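Local structure of cytidine deaminase (Mycobacterium leprae, 3R2N) at residues D[14-19]-D[34-39]; D[43-48]-D[63-68]; D[6-11]-D[77-82]. The protein probably catalyses the zinc-dependent hydrolytic deamination of cytidine to uridine in pyrimidine salvage, working as a homotetramer. One frame throughout, in Å; residues are numbered along the deposited sequence. Where two conformers were deposited one is given.

Overall arrangement
Starting at the N terminus, residues 6-11 lead into helix 10-21 and open interaction 3, which closes only when strand 77-83 is reached, so that its loop takes in both other contacts. Inside it, interaction 1 lays helix 10-21 on strand 34-39 and is complete before interaction 2 opens at strand 44-48 and closes at helix 61-71. The two are therefore nested in series within interaction 3, and none crosses another. All three meet on one mixed sheet, in which strand 34-39 lies between 44-48 and 77-83. Interactions 1 and 3 serve its helix 10-21 face, and interaction 2 the face under helix 61-71.

Interaction 1. Residues D[14-19]-D[34-39]; sequences QKAAVA and GVAGFV
Ala-17 and Ala-16 of helix 10-21 press on Gly-34, Val-35 and Ala-36 of strand 34-39 with nothing larger than methyl groups between the two backbones. The short axes of 14-19 and 34-39 approach to 6.1 Å, with 141° between their N-to-C directions, a closeness that suits alanine and glycine. The methyl of Ala-36 packs against the helix surface, its CB 3.8 Å from Ala-16 CB and 3.7 Å from the backbone N of Ala-17. Next to it, Ala-17 CB rests on the strand backbone, 3.8 Å from Val-35 C. At Gly-34 backbone meets backbone: its CA lies 3.5 Å from Ala-17 O in a C-H...O contact with an angle of 159° at the hydrogen. A CB on this residue would point straight into that oxygen, which accounts for glycine here. Val-35 turns its branches to the far side of the sheet, onto Val-80 and Met-65.

The other side of the helix is looser. Lys-15, an exposed residue, leaves the helix on the side away from the strand, while Gln-14 also points away and gives its NE2 to Gly-87 O. No conventional hydrogen bond joins helix to strand, so the contact rests on close apolar fit and one C-H...O contact, which is consistent with the small residues.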
loop_
_atom_site.group_PDB
_atom_site.type_symbol
_atom_site.label_atom_id
_atom_site.label_comp_id
_atom_site.label_asym_id
_atom_site.label_seq_id
_atom_site.Cartn_x
_atom_site.Cartn_y
_atom_site.Cartn_z
ATOM N N GLN D 14 -14.297 0.644 -23.009
ATOM C CA GLN D 14 -15.139 -0.285 -22.232
ATOM C C GLN D 14 -14.936 -1.740 -22.666
ATOM O O GLN D 14 -14.730 -2.646 -21.815
ATOM C CB GLN D 14 -16.606 0.185 -22.228
ATOM C CG GLN D 14 -17.658 -0.778 -22.745
ATOM C CD GLN D 14 -18.138 -1.751 -21.710
ATOM O OE1 GLN D 14 -18.287 -2.941 -21.988
ATOM N NE2 GLN D 14 -18.393 -1.257 -20.505
ATOM N N LYS D 15 -14.929 -1.949 -23.981
ATOM C CA LYS D 15 -14.629 -3.258 -24.581
ATOM C C LYS D 15 -13.216 -3.722 -24.228
ATOM O O LYS D 15 -13.017 -4.889 -23.908
ATOM C CB LYS D 15 -14.822 -3.239 -26.098
ATOM C CG LYS D 15 -16.297 -3.281 -26.527
ATOM C CD LYS D 15 -16.450 -2.910 -28.000
ATOM C CE LYS D 15 -17.738 -2.143 -28.241
ATOM N NZ LYS D 15 -18.864 -2.954 -28.836
ATOM N N ALA D 16 -12.247 -2.812 -24.291
ATOM C CA ALA D 16 -10.842 -3.152 -23.968
ATOM C C ALA D 16 -10.683 -3.559 -22.512
ATOM O O ALA D 16 -9.949 -4.496 -22.209
ATOM C CB ALA D 16 -9.918 -2.005 -24.290
ATOM N N ALA D 17 -11.389 -2.858 -21.622
ATOM C CA ALA D 17 -11.374 -3.172 -20.190
ATOM C C ALA D 17 -12.089 -4.486 -19.861
ATOM O O ALA D 17 -11.648 -5.221 -18.992
ATOM C CB ALA D 17 -11.957 -2.007 -19.360
ATOM N N VAL D 18 -13.201 -4.773 -20.536
ATOM C CA VAL D 18 -13.879 -6.063 -20.388
ATOM C C VAL D 18 -12.911 -7.153 -20.813
ATOM O O VAL D 18 -12.737 -8.146 -20.098
ATOM C CB VAL D 18 -15.176 -6.127 -21.245
ATOM C CG1 VAL D 18 -15.596 -7.591 -21.532
ATOM C CG2 VAL D 18 -16.287 -5.334 -20.570
ATOM N N ALA D 19 -12.256 -6.945 -21.957
ATOM C CA ALA D 19 -11.304 -7.914 -22.482
ATOM C C ALA D 19 -10.157 -8.173 -21.498
ATOM O O ALA D 19 -9.854 -9.338 -21.182
ATOM C CB ALA D 19 -10.761 -7.439 -23.844
ATOM N N GLY D 34 -11.185 -4.764 -14.705
ATOM C CA GLY D 34 -10.343 -4.406 -15.823
ATOM C C GLY D 34 -10.379 -2.905 -15.998
ATOM O O GLY D 34 -11.350 -2.255 -15.594
ATOM N N VAL D 35 -9.296 -2.344 -16.546
ATOM C CA VAL D 35 -9.248 -0.908 -16.813
ATOM C C VAL D 35 -8.561 -0.685 -18.135
ATOM O O VAL D 35 -7.718 -1.472 -18.548
ATOM C CB VAL D 35 -8.539 -0.089 -15.671
ATOM C CG1 VAL D 35 -7.010 -0.392 -15.587
ATOM C CG2 VAL D 35 -8.771 1.390 -15.855
ATOM N N ALA D 36 -8.908 0.403 -18.794
ATOM C CA ALA D 36 -8.320 0.713 -20.062
ATOM C C ALA D 36 -8.249 2.231 -20.151
ATOM O O ALA D 36 -9.150 2.939 -19.668
ATOM C CB ALA D 36 -9.170 0.114 -21.238
ATOM N N GLY D 37 -7.191 2.703 -20.815
ATOM C CA GLY D 37 -6.851 4.108 -20.865
ATOM C C GLY D 37 -6.336 4.489 -22.237
ATOM O O GLY D 37 -5.720 3.675 -22.912
ATOM N N PHE D 38 -6.630 5.718 -22.660
ATOM C CA PHE D 38 -5.912 6.342 -23.773
ATOM C C PHE D 38 -4.805 7.232 -23.247
ATOM O O PHE D 38 -5.005 8.000 -22.307
ATOM C CB PHE D 38 -6.856 7.157 -24.626
ATOM C CG PHE D 38 -7.705 6.333 -25.540
ATOM C CD1 PHE D 38 -7.125 5.396 -26.393
ATOM C CD2 PHE D 38 -9.087 6.512 -25.577
ATOM C CE1 PHE D 38 -7.911 4.630 -27.283
ATOM C CE2 PHE D 38 -9.881 5.756 -26.463
ATOM C CZ PHE D 38 -9.278 4.798 -27.306
ATOM N N VAL D 39 -3.626 7.114 -23.839
ATOM C CA VAL D 39 -2.500 7.973 -23.455
ATOM C C VAL D 39 -2.537 9.185 -24.403
ATOM O O VAL D 39 -3.292 9.174 -25.391
ATOM C CB VAL D 39 -1.160 7.197 -23.489
ATOM C CG1 VAL D 39 -0.112 7.944 -22.764
ATOM C CG2 VAL D 39 -1.335 5.840 -22.813
#

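Interaction 2. Residues D[43-48]-D[63-68]; sequences RLITGV and CSMISA
Ile-45 and Met-65 cross at about a right angle where strand 44-48 passes over helix 61-71. In Ile-45 the torsion chi1 of 60° wedges CG1 between the backbone N and the carbonyl carbon, the crowded position, and CG1 then lies 3.7 Å from Met-65 CG. Beyond it, Ile-45 CD1 reaches Met-65 O at 3.6 Å. Met-65 runs extended through chi1 and chi2, then bends at chi3 (65°), which turns CE toward Leu-77 and Val-80 of strand 77-83; an unbranched, flexible chain suits this route.

Farther along, the strand comes close enough for backbone contacts. Thr-46 O sits 3.4 Å from Met-65 CA in a C-H...O contact, and the small Ala-68 leaves room for the same oxygen. Gly-47 CA lies 3.7 Å from Ser-64 CB, and a CB on Gly-47 would run into Met-65 N. Ser-64 keeps OG beside its own backbone N (chi1 -70°), within hydrogen-bonding distance of Val-48 O at 2.7 Å. The hydroxyl is also paired with Ser-67 OG of the second subunit, and which partner receives its proton is undecided; the contact thus reaches a subunit interface. Packing the helix that follows zinc ligand Cys-60 against strand 44-48, at the sheet edge within this chain, is characteristic of the cytidine deaminase zinc-binding core, whose other metal cysteines are Cys-93, just before helix 94-104, and Cys-96, in its first turn.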
loop_
_atom_site.group_PDB
_atom_site.type_symbol
_atom_site.label_atom_id
_atom_site.label_comp_id
_atom_site.label_asym_id
_atom_site.label_seq_id
_atom_site.Cartn_x
_atom_site.Cartn_y
_atom_site.Cartn_z
ATOM N N ARG D 43 -2.278 5.867 -27.747
ATOM C CA ARG D 43 -2.243 4.423 -27.480
ATOM C C ARG D 43 -3.124 3.982 -26.312
ATOM O O ARG D 43 -3.337 4.721 -25.327
ATOM C CB ARG D 43 -0.816 3.865 -27.320
ATOM C CG ARG D 43 -0.214 4.011 -25.949
ATOM C CD ARG D 43 1.267 3.650 -25.989
ATOM N NE ARG D 43 1.896 3.841 -24.686
ATOM C CZ ARG D 43 2.401 4.997 -24.239
ATOM N NH1 ARG D 43 2.956 5.039 -23.024
ATOM N NH2 ARG D 43 2.383 6.105 -24.992
ATOM N N LEU D 44 -3.638 2.769 -26.463
ATOM C CA LEU D 44 -4.512 2.148 -25.487
ATOM C C LEU D 44 -3.682 1.308 -24.532
ATOM O O LEU D 44 -2.934 0.441 -24.968
ATOM C CB LEU D 44 -5.526 1.252 -26.193
ATOM C CG LEU D 44 -6.889 1.123 -25.504
ATOM C CD1 LEU D 44 -7.937 0.679 -26.523
ATOM C CD2 LEU D 44 -6.893 0.194 -24.303
ATOM N N ILE D 45 -3.810 1.571 -23.238
ATOM C CA ILE D 45 -3.246 0.694 -22.237
ATOM C C ILE D 45 -4.321 0.096 -21.335
ATOM O O ILE D 45 -5.450 0.565 -21.335
ATOM C CB ILE D 45 -2.073 1.338 -21.456
ATOM C CG1 ILE D 45 -2.503 2.614 -20.714
ATOM C CG2 ILE D 45 -0.904 1.570 -22.430
ATOM C CD1 ILE D 45 -1.354 3.289 -19.936
ATOM N N THR D 46 -3.980 -0.976 -20.617
ATOM C CA THR D 46 -4.940 -1.699 -19.770
ATOM C C THR D 46 -4.250 -2.154 -18.491
ATOM O O THR D 46 -3.034 -2.031 -18.363
ATOM C CB THR D 46 -5.444 -2.965 -20.435
ATOM O OG1 THR D 46 -4.350 -3.901 -20.520
ATOM C CG2 THR D 46 -6.016 -2.687 -21.825
ATOM N N GLY D 47 -5.046 -2.690 -17.561
ATOM C CA GLY D 47 -4.567 -3.172 -16.266
ATOM C C GLY D 47 -5.665 -4.023 -15.652
ATOM O O GLY D 47 -6.854 -3.804 -15.937
ATOM N N VAL D 48 -5.262 -5.009 -14.854
ATOM C CA VAL D 48 -6.182 -5.869 -14.117
ATOM C C VAL D 48 -5.781 -5.860 -12.657
ATOM O O VAL D 48 -4.593 -5.622 -12.323
ATOM C CB VAL D 48 -6.130 -7.340 -14.603
ATOM C CG1 VAL D 48 -6.582 -7.432 -16.054
ATOM C CG2 VAL D 48 -4.716 -7.928 -14.424
ATOM N N CYS D 63 -3.538 0.718 -10.802
ATOM C CA CYS D 63 -2.089 0.452 -10.523
ATOM C C CYS D 63 -1.425 -0.306 -11.695
ATOM O O CYS D 63 -0.335 0.081 -12.156
ATOM C CB CYS D 63 -1.898 -0.383 -9.255
ATOM S SG CYS D 63 -2.463 0.385 -7.699
ATOM N N SER D 64 -2.093 -1.374 -12.179
ATOM C CA SER D 64 -1.464 -2.209 -13.173
ATOM C C SER D 64 -1.277 -1.397 -14.430
ATOM O O SER D 64 -0.211 -1.443 -15.051
ATOM C CB SER D 64 -2.239 -3.489 -13.446
ATOM O OG SER D 64 -2.158 -4.355 -12.347
ATOM N N MET D 65 -2.285 -0.588 -14.721
ATOM C CA MET D 65 -2.302 0.263 -15.900
ATOM C C MET D 65 -1.240 1.338 -15.856
ATOM O O MET D 65 -0.577 1.595 -16.853
ATOM C CB MET D 65 -3.689 0.897 -16.089
ATOM C CG MET D 65 -3.715 1.860 -17.258
ATOM S SD MET D 65 -5.289 2.713 -17.420
ATOM C CE MET D 65 -5.302 3.672 -15.905
ATOM N N ILE D 66 -1.088 1.960 -14.695
ATOM C CA ILE D 66 0.020 2.883 -14.452
ATOM C C ILE D 66 1.377 2.230 -14.758
ATOM O O ILE D 66 2.177 2.788 -15.503
ATOM C CB ILE D 66 -0.082 3.560 -13.054
ATOM C CG1 ILE D 66 -1.278 4.544 -13.019
ATOM C CG2 ILE D 66 1.205 4.281 -12.670
ATOM C CD1 ILE D 66 -1.251 5.629 -14.107
ATOM N N SER D 67 1.620 1.031 -14.245
ATOM C CA SER D 67 2.849 0.278 -14.608
ATOM C C SER D 67 3.005 0.050 -16.112
ATOM O O SER D 67 4.131 0.018 -16.620
ATOM C CB SER D 67 2.875 -1.076 -13.915
ATOM O OG SER D 67 2.864 -0.861 -12.524
ATOM N N ALA D 68 1.879 -0.143 -16.811
ATOM C CA ALA D 68 1.928 -0.341 -18.245
ATOM C C ALA D 68 2.281 0.991 -18.939
ATOM O O ALA D 68 3.050 1.018 -19.900
ATOM C CB ALA D 68 0.595 -0.947 -18.764
#

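Interaction 3. Residues D[6-11]-D[77-82]; sequences GDVNWD and LVAVYC
Trp-10 places CG anti to its carbonyl carbon, beside the backbone N (chi1 -63°), and Tyr-81 places CG anti to its backbone N (chi1 -157°); from these starts the two rings meet where the beginning of helix 10-21 overlies strand 77-83. They cross obliquely, Trp-10 CE3 being 4.0 Å from Tyr-81 CD1, which lies at the indole's edge near its plane. The same Tyr-81 CD1 is 3.4 Å from the carbonyl O of Trp-10, so the tyrosine ring packs against both the backbone and the side chain of one residue. A large flat indole suits this position because its six-membered ring spans successive strand residues: CZ3 brings the ring edge to Val-80 O at 3.6 Å, nearly in plane, while CH2 touches Ala-79 CB at 3.7 Å.

This contact lies on one face of the three-layer alpha/beta/alpha sandwich of the cytidine deaminase fold, helices 61-71 and 94-104 lying on the opposite face of the sheet, where Val-80 packs on Met-65. Strand 77-83 is itself irregular here, since Val-78 and Ala-79 both face Phe-38 in a classic beta bulge.

Ala-79 offers only a methyl, and a bulkier branched neighbour fits onto it: both Val-8 CG1 and Val-8 CG2 lie 3.7 Å from Ala-79 CB. Val-8 CG1 also sits 3.5 Å above the indole plane of Trp-10, over its centre, which gathers valine, tryptophan and alanine into one apolar cluster. Outside the two segments, Lys-109 and Met-111 of strand 109-112 touch Trp-10 as well. Between Val-8 and Trp-10, Asn-9 takes the N-cap position, its OD1 accepting a hydrogen bond from Thr-12 N.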
loop_
_atom_site.group_PDB
_atom_site.type_symbol
_atom_site.label_atom_id
_atom_site.label_comp_id
_atom_site.label_asym_id
_atom_site.label_seq_id
_atom_site.Cartn_x
_atom_site.Cartn_y
_atom_site.Cartn_z
ATOM N N GLY D 6 -11.171 12.458 -33.032
ATOM C CA GLY D 6 -10.258 12.747 -31.940
ATOM C C GLY D 6 -10.939 12.860 -30.588
ATOM O O GLY D 6 -10.265 13.013 -29.566
ATOM N N ASP D 7 -12.269 12.786 -30.572
ATOM C CA ASP D 7 -13.001 12.670 -29.320
ATOM C C ASP D 7 -12.685 11.313 -28.709
ATOM O O ASP D 7 -12.252 10.387 -29.421
ATOM C CB ASP D 7 -14.504 12.799 -29.542
ATOM C CG ASP D 7 -14.922 14.212 -29.916
ATOM O OD1 ASP D 7 -14.099 15.153 -29.795
ATOM O OD2 ASP D 7 -16.088 14.375 -30.342
ATOM N N VAL D 8 -12.865 11.195 -27.396
ATOM C CA VAL D 8 -12.625 9.911 -26.750
ATOM C C VAL D 8 -13.759 8.958 -27.111
ATOM O O VAL D 8 -14.943 9.313 -26.972
ATOM C CB VAL D 8 -12.436 10.044 -25.218
ATOM C CG1 VAL D 8 -12.451 8.677 -24.555
ATOM C CG2 VAL D 8 -11.121 10.757 -24.909
ATOM N N ASN D 9 -13.381 7.788 -27.632
ATOM C CA ASN D 9 -14.324 6.695 -27.872
ATOM C C ASN D 9 -14.440 5.814 -26.641
ATOM O O ASN D 9 -13.611 4.942 -26.404
ATOM C CB ASN D 9 -13.938 5.847 -29.092
ATOM C CG ASN D 9 -15.074 4.924 -29.549
ATOM O OD1 ASN D 9 -15.772 4.308 -28.735
ATOM N ND2 ASN D 9 -15.261 4.829 -30.864
ATOM N N TRP D 10 -15.487 6.043 -25.863
ATOM C CA TRP D 10 -15.648 5.355 -24.592
ATOM C C TRP D 10 -16.045 3.884 -24.753
ATOM O O TRP D 10 -15.667 3.049 -23.939
ATOM C CB TRP D 10 -16.621 6.124 -23.703
ATOM C CG TRP D 10 -16.134 7.502 -23.345
ATOM C CD1 TRP D 10 -16.502 8.681 -23.941
ATOM C CD2 TRP D 10 -15.198 7.851 -22.304
ATOM N NE1 TRP D 10 -15.862 9.739 -23.329
ATOM C CE2 TRP D 10 -15.051 9.259 -22.328
ATOM C CE3 TRP D 10 -14.479 7.109 -21.350
ATOM C CZ2 TRP D 10 -14.216 9.947 -21.438
ATOM C CZ3 TRP D 10 -13.645 7.789 -20.464
ATOM C CH2 TRP D 10 -13.525 9.205 -20.515
ATOM N N ASP D 11 -16.797 3.580 -25.808
ATOM C CA ASP D 11 -17.020 2.201 -26.251
ATOM C C ASP D 11 -15.725 1.380 -26.366
ATOM O O ASP D 11 -15.645 0.242 -25.884
ATOM C CB ASP D 11 -17.711 2.206 -27.613
ATOM C CG ASP D 11 -19.139 1.725 -27.542
ATOM O OD1 ASP D 11 -19.328 0.485 -27.377
ATOM O OD2 ASP D 11 -20.060 2.579 -27.660
ATOM N N LEU D 77 -1.857 10.148 -19.087
ATOM C CA LEU D 77 -3.179 9.558 -19.285
ATOM C C LEU D 77 -4.165 10.608 -19.724
ATOM O O LEU D 77 -4.129 11.743 -19.263
ATOM C CB LEU D 77 -3.678 8.889 -18.002
ATOM C CG LEU D 77 -2.998 7.588 -17.569
ATOM C CD1 LEU D 77 -3.506 7.223 -16.219
ATOM C CD2 LEU D 77 -3.269 6.461 -18.545
ATOM N N VAL D 78 -5.062 10.234 -20.614
ATOM C CA VAL D 78 -6.022 11.189 -21.116
ATOM C C VAL D 78 -7.482 10.773 -20.840
ATOM O O VAL D 78 -8.332 11.617 -20.549
ATOM C CB VAL D 78 -5.687 11.480 -22.601
ATOM C CG1 VAL D 78 -6.904 11.588 -23.467
ATOM C CG2 VAL D 78 -4.797 12.722 -22.689
ATOM N N ALA D 79 -7.770 9.473 -20.893
ATOM C CA ALA D 79 -9.112 8.989 -20.582
ATOM C C ALA D 79 -9.043 7.580 -20.019
ATOM O O ALA D 79 -8.262 6.760 -20.505
ATOM C CB ALA D 79 -10.018 9.041 -21.816
ATOM N N VAL D 80 -9.866 7.296 -19.011
ATOM C CA VAL D 80 -9.818 6.004 -18.317
ATOM C C VAL D 80 -11.226 5.457 -18.059
ATOM O O VAL D 80 -12.133 6.209 -17.662
ATOM C CB VAL D 80 -9.061 6.118 -16.961
ATOM C CG1 VAL D 80 -9.082 4.811 -16.209
ATOM C CG2 VAL D 80 -7.651 6.547 -17.184
ATOM N N TYR D 81 -11.387 4.147 -18.270
ATOM C CA TYR D 81 -12.654 3.449 -18.055
ATOM C C TYR D 81 -12.380 2.155 -17.266
ATOM O O TYR D 81 -11.739 1.224 -17.787
ATOM C CB TYR D 81 -13.275 3.105 -19.420
ATOM C CG TYR D 81 -14.785 2.873 -19.447
ATOM C CD1 TYR D 81 -15.551 3.306 -20.519
ATOM C CD2 TYR D 81 -15.441 2.194 -18.419
ATOM C CE1 TYR D 81 -16.948 3.096 -20.550
ATOM C CE2 TYR D 81 -16.825 1.966 -18.455
ATOM C CZ TYR D 81 -17.562 2.427 -19.509
ATOM O OH TYR D 81 -18.915 2.207 -19.515
ATOM N N CYS D 82 -12.855 2.109 -16.019
ATOM C CA CYS D 82 -12.685 0.937 -15.164
ATOM C C CYS D 82 -13.982 0.108 -15.120
ATOM O O CYS D 82 -15.103 0.663 -15.081
ATOM C CB CYS D 82 -12.267 1.408 -13.772
ATOM S SG CYS D 82 -11.721 0.171 -12.608
#